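Local coordinates for protein hemolysin (Streptococcus suis, PDB 3HVN) that probably lyses host cells by binding cholesterol-containing membranes and assembling there into an oligomeric pore, at residues Y274-S286 / I313-D327. The protein carries 1 engineered substitution. Residues are numbered along the deposited sequence; the frame is centred on the assembly and turned at random.
Sequences YGRSMFIKLETSS and ILKNTSFSAYIFGGD. With CFH (1,1,1,3,3,3-hexafluoropropan-2-ol), chain B.
S277 sits against F324 at the tight end of this antiparallel strand pair. Its CB lies over one face of the F324 ring, 3.6 Å from the centroid, a CH-pi contact. The ring gets there because CG of F324 stands between its own backbone N and carbonyl carbon (chi1 64°), which swings the phenyl across to the neighbouring strand; F279 meets it too, CE1 to CE1 at 4.0 Å. Beneath, the backbones of S277 and F324 exchange two hydrogen bonds, and the same reciprocal pairing recurs at F279 with Y322, K281 with S320 and E283 with S318, so strands 276-284 and 318-324 stay in register throughout.

The other face is apolar. CG of M278 lies alongside CG2 of I323 at 3.5 Å, and CG2 of I280 touches both CB of A321 and CD1 of F319. Helix 339-350 covers this side, with I346 on M278 and L342 on I280 and F319. Beyond F324 the chain turns through G325 and G326, and the side chain of R276 runs along that turn, its NE 3.0 Å from O of G325; D327 then borders the bound hexafluoropropanol.

At the opposite end one side loosens: E283 and S318 are partly exposed, N316 is exposed, and K281 and E283 form only a long salt bridge (NZ to OE2, 3.9 Å), while T284, S286 and I313 remain buried against helix 291-300. Strand 276-284 also pairs with 221-236 in the curved core sheet of cholesterol-dependent cytolysins, and its long connection to 318-324, carrying helix 291-300, probably refolds into a transmembrane beta-hairpin, as in relatives.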
# COMPACT_ATOMS: atom_id res chain seq x y z
N TYR A 274 -10.31 20.37 -4.50
CA TYR A 274 -9.09 21.12 -4.79
C TYR A 274 -8.13 21.13 -3.60
O TYR A 274 -8.49 21.54 -2.49
CB TYR A 274 -9.42 22.55 -5.20
CG TYR A 274 -10.20 22.66 -6.49
CD1 TYR A 274 -11.59 22.57 -6.50
CD2 TYR A 274 -9.55 22.86 -7.70
CE1 TYR A 274 -12.30 22.68 -7.68
CE2 TYR A 274 -10.25 22.96 -8.88
CZ TYR A 274 -11.63 22.87 -8.87
OH TYR A 274 -12.33 22.97 -10.05
N GLY A 275 -6.90 20.68 -3.85
CA GLY A 275 -5.87 20.63 -2.84
C GLY A 275 -4.52 20.24 -3.43
O GLY A 275 -4.18 20.65 -4.54
N ARG A 276 -3.76 19.44 -2.68
CA ARG A 276 -2.47 18.96 -3.15
C ARG A 276 -2.45 17.44 -3.27
O ARG A 276 -2.65 16.74 -2.28
CB ARG A 276 -1.35 19.40 -2.20
CG ARG A 276 -1.07 20.89 -2.18
CD ARG A 276 0.19 21.20 -1.40
NE ARG A 276 1.38 20.63 -2.02
CZ ARG A 276 1.91 19.45 -1.71
NH1 ARG A 276 1.35 18.70 -0.77
NH2 ARG A 276 2.99 19.01 -2.34
N SER A 277 -2.20 16.94 -4.47
CA SER A 277 -2.13 15.50 -4.67
C SER A 277 -0.68 15.03 -4.72
O SER A 277 0.13 15.57 -5.48
CB SER A 277 -2.86 15.08 -5.95
OG SER A 277 -2.99 13.67 -6.02
N MET A 278 -0.35 14.04 -3.89
CA MET A 278 1.01 13.55 -3.79
C MET A 278 1.07 12.03 -3.85
O MET A 278 0.78 11.35 -2.86
CB MET A 278 1.65 14.05 -2.50
CG MET A 278 3.11 13.68 -2.33
SD MET A 278 3.79 14.26 -0.76
CE MET A 278 3.30 15.98 -0.80
N PHE A 279 1.46 11.49 -5.00
CA PHE A 279 1.60 10.05 -5.16
C PHE A 279 3.02 9.62 -4.84
O PHE A 279 3.94 9.85 -5.61
CB PHE A 279 1.21 9.62 -6.57
CG PHE A 279 -0.26 9.76 -6.87
CD1 PHE A 279 -0.80 10.99 -7.19
CD2 PHE A 279 -1.09 8.65 -6.80
CE1 PHE A 279 -2.15 11.11 -7.46
CE2 PHE A 279 -2.44 8.78 -7.07
CZ PHE A 279 -2.97 10.01 -7.39
N ILE A 280 3.19 8.97 -3.68
CA ILE A 280 4.52 8.63 -3.20
C ILE A 280 4.82 7.14 -3.32
O ILE A 280 3.98 6.30 -3.02
CB ILE A 280 4.71 9.05 -1.73
CG1 ILE A 280 3.99 10.38 -1.46
CG2 ILE A 280 6.18 9.15 -1.38
CD1 ILE A 280 4.08 10.84 -0.03
N LYS A 281 6.04 6.83 -3.77
CA LYS A 281 6.49 5.44 -3.86
C LYS A 281 7.59 5.20 -2.84
O LYS A 281 8.63 5.86 -2.86
CB LYS A 281 7.00 5.14 -5.28
CG LYS A 281 7.34 3.68 -5.53
CD LYS A 281 8.73 3.33 -5.02
CE LYS A 281 9.82 4.00 -5.83
NZ LYS A 281 11.18 3.65 -5.35
N LEU A 282 7.36 4.24 -1.94
CA LEU A 282 8.33 3.94 -0.89
C LEU A 282 8.92 2.54 -1.05
O LEU A 282 8.21 1.54 -0.94
CB LEU A 282 7.67 4.05 0.49
CG LEU A 282 7.35 5.45 1.02
CD1 LEU A 282 6.24 6.10 0.21
CD2 LEU A 282 6.95 5.37 2.49
N GLU A 283 10.23 2.47 -1.30
CA GLU A 283 10.89 1.18 -1.40
C GLU A 283 11.89 0.95 -0.26
O GLU A 283 12.60 1.88 0.16
CB GLU A 283 11.58 1.00 -2.76
CG GLU A 283 12.82 1.85 -2.95
CD GLU A 283 13.75 1.28 -4.00
OE1 GLU A 283 13.65 0.07 -4.30
OE2 GLU A 283 14.59 2.04 -4.53
N THR A 284 11.92 -0.28 0.23
CA THR A 284 12.82 -0.67 1.31
C THR A 284 13.23 -2.14 1.17
O THR A 284 12.43 -2.97 0.77
CB THR A 284 12.16 -0.46 2.69
OG1 THR A 284 11.75 0.90 2.82
CG2 THR A 284 13.14 -0.81 3.81
N SER A 285 14.48 -2.43 1.51
CA SER A 285 15.00 -3.79 1.41
C SER A 285 14.67 -4.61 2.66
O SER A 285 15.31 -5.62 2.94
CB SER A 285 16.51 -3.77 1.18
OG SER A 285 17.01 -5.08 0.97
N SER A 286 13.66 -4.16 3.41
CA SER A 286 13.25 -4.85 4.63
C SER A 286 12.53 -6.15 4.31
O SER A 286 12.29 -6.47 3.14
CB SER A 286 12.34 -3.94 5.45
OG SER A 286 11.22 -3.52 4.70
N ILE A 313 14.00 -0.30 8.49
CA ILE A 313 13.22 -0.03 7.29
C ILE A 313 13.20 1.46 7.00
O ILE A 313 13.30 1.88 5.84
CB ILE A 313 11.77 -0.57 7.41
CG1 ILE A 313 10.87 0.44 8.15
CG2 ILE A 313 11.75 -1.92 8.11
CD1 ILE A 313 11.14 0.52 9.63
N LEU A 314 13.09 2.27 8.05
CA LEU A 314 13.07 3.72 7.91
C LEU A 314 14.47 4.25 7.61
O LEU A 314 14.62 5.31 7.02
CB LEU A 314 12.51 4.38 9.17
CG LEU A 314 11.00 4.26 9.36
CD1 LEU A 314 10.55 5.02 10.59
CD2 LEU A 314 10.28 4.77 8.12
N LYS A 315 15.48 3.50 8.03
CA LYS A 315 16.85 3.84 7.68
C LYS A 315 17.17 3.30 6.29
O LYS A 315 18.21 3.62 5.71
CB LYS A 315 17.84 3.30 8.72
CG LYS A 315 17.69 3.95 10.09
CD LYS A 315 17.74 5.47 9.98
CE LYS A 315 17.49 6.12 11.33
NZ LYS A 315 17.47 7.61 11.22
N ASN A 316 16.27 2.48 5.77
CA ASN A 316 16.41 1.92 4.43
C ASN A 316 15.23 2.28 3.53
O ASN A 316 14.93 1.57 2.57
CB ASN A 316 16.58 0.40 4.50
CG ASN A 316 17.86 -0.01 5.21
OD1 ASN A 316 18.81 0.77 5.31
ND2 ASN A 316 17.88 -1.24 5.71
N THR A 317 14.56 3.38 3.85
CA THR A 317 13.40 3.82 3.07
C THR A 317 13.78 4.81 1.97
O THR A 317 13.94 6.01 2.22
CB THR A 317 12.32 4.46 3.96
OG1 THR A 317 12.93 5.04 5.12
CG2 THR A 317 11.31 3.43 4.41
N SER A 318 13.92 4.29 0.75
CA SER A 318 14.19 5.13 -0.40
C SER A 318 12.89 5.40 -1.15
O SER A 318 12.18 4.46 -1.52
CB SER A 318 15.23 4.49 -1.32
OG SER A 318 15.00 3.10 -1.45
N PHE A 319 12.58 6.67 -1.37
CA PHE A 319 11.28 7.03 -1.92
C PHE A 319 11.37 7.80 -3.23
O PHE A 319 12.44 8.29 -3.60
CB PHE A 319 10.49 7.86 -0.90
CG PHE A 319 10.76 9.34 -0.99
CD1 PHE A 319 9.86 10.18 -1.61
CD2 PHE A 319 11.91 9.88 -0.45
CE1 PHE A 319 10.10 11.54 -1.69
CE2 PHE A 319 12.17 11.23 -0.53
CZ PHE A 319 11.26 12.07 -1.15
N SER A 320 10.24 7.90 -3.92
CA SER A 320 10.12 8.72 -5.11
C SER A 320 8.68 9.20 -5.23
O SER A 320 7.75 8.39 -5.33
CB SER A 320 10.52 7.93 -6.36
OG SER A 320 9.62 6.87 -6.60
N ALA A 321 8.49 10.51 -5.21
CA ALA A 321 7.15 11.08 -5.15
C ALA A 321 6.80 11.94 -6.36
O ALA A 321 7.61 12.74 -6.84
CB ALA A 321 6.96 11.87 -3.86
N TYR A 322 5.57 11.78 -6.84
CA TYR A 322 5.01 12.62 -7.89
C TYR A 322 3.95 13.52 -7.26
O TYR A 322 2.90 13.04 -6.84
CB TYR A 322 4.39 11.75 -8.99
CG TYR A 322 3.71 12.54 -10.09
CD1 TYR A 322 2.39 12.97 -9.95
CD2 TYR A 322 4.37 12.83 -11.27
CE1 TYR A 322 1.77 13.68 -10.95
CE2 TYR A 322 3.75 13.54 -12.28
CZ TYR A 322 2.45 13.97 -12.11
OH TYR A 322 1.82 14.67 -13.12
N ILE A 323 4.24 14.81 -7.20
CA ILE A 323 3.35 15.75 -6.52
C ILE A 323 2.80 16.81 -7.46
O ILE A 323 3.45 17.20 -8.43
CB ILE A 323 4.07 16.44 -5.33
CG1 ILE A 323 4.82 17.69 -5.79
CG2 ILE A 323 5.01 15.47 -4.64
CD1 ILE A 323 4.02 18.98 -5.68
N PHE A 324 1.58 17.27 -7.17
CA PHE A 324 1.01 18.40 -7.90
C PHE A 324 -0.07 19.11 -7.09
O PHE A 324 -0.89 18.47 -6.42
CB PHE A 324 0.48 17.97 -9.28
CG PHE A 324 -0.65 16.98 -9.22
CD1 PHE A 324 -0.40 15.62 -9.21
CD2 PHE A 324 -1.97 17.42 -9.21
CE1 PHE A 324 -1.44 14.71 -9.16
CE2 PHE A 324 -3.01 16.51 -9.16
CZ PHE A 324 -2.75 15.16 -9.14
N GLY A 325 -0.07 20.43 -7.17
CA GLY A 325 -0.99 21.25 -6.41
C GLY A 325 -0.31 21.97 -5.26
O GLY A 325 0.72 21.52 -4.76
N GLY A 326 -0.87 23.10 -4.86
CA GLY A 326 -0.33 23.87 -3.75
C GLY A 326 0.85 24.74 -4.14
O GLY A 326 0.73 25.95 -4.28
N ASP A 327 2.01 24.10 -4.32
CA ASP A 327 3.23 24.82 -4.68
C ASP A 327 3.07 25.55 -6.01
O ASP A 327 3.63 26.63 -6.20
CB ASP A 327 4.42 23.87 -4.74
CG ASP A 327 4.27 22.80 -5.81
OD1 ASP A 327 3.12 22.44 -6.14
OD2 ASP A 327 5.31 22.32 -6.31
F7 CFH B . 10.90 20.34 -3.46
C1 CFH B . 9.88 20.87 -2.81
F5 CFH B . 9.51 20.07 -1.83
F6 CFH B . 10.24 22.04 -2.30
C2 CFH B . 8.71 21.08 -3.78
O4 CFH B . 8.56 19.91 -4.59
C3 CFH B . 7.42 21.33 -3.01
F10 CFH B . 7.63 22.24 -2.07
F8 CFH B . 7.02 20.20 -2.44
F9 CFH B . 6.49 21.75 -3.84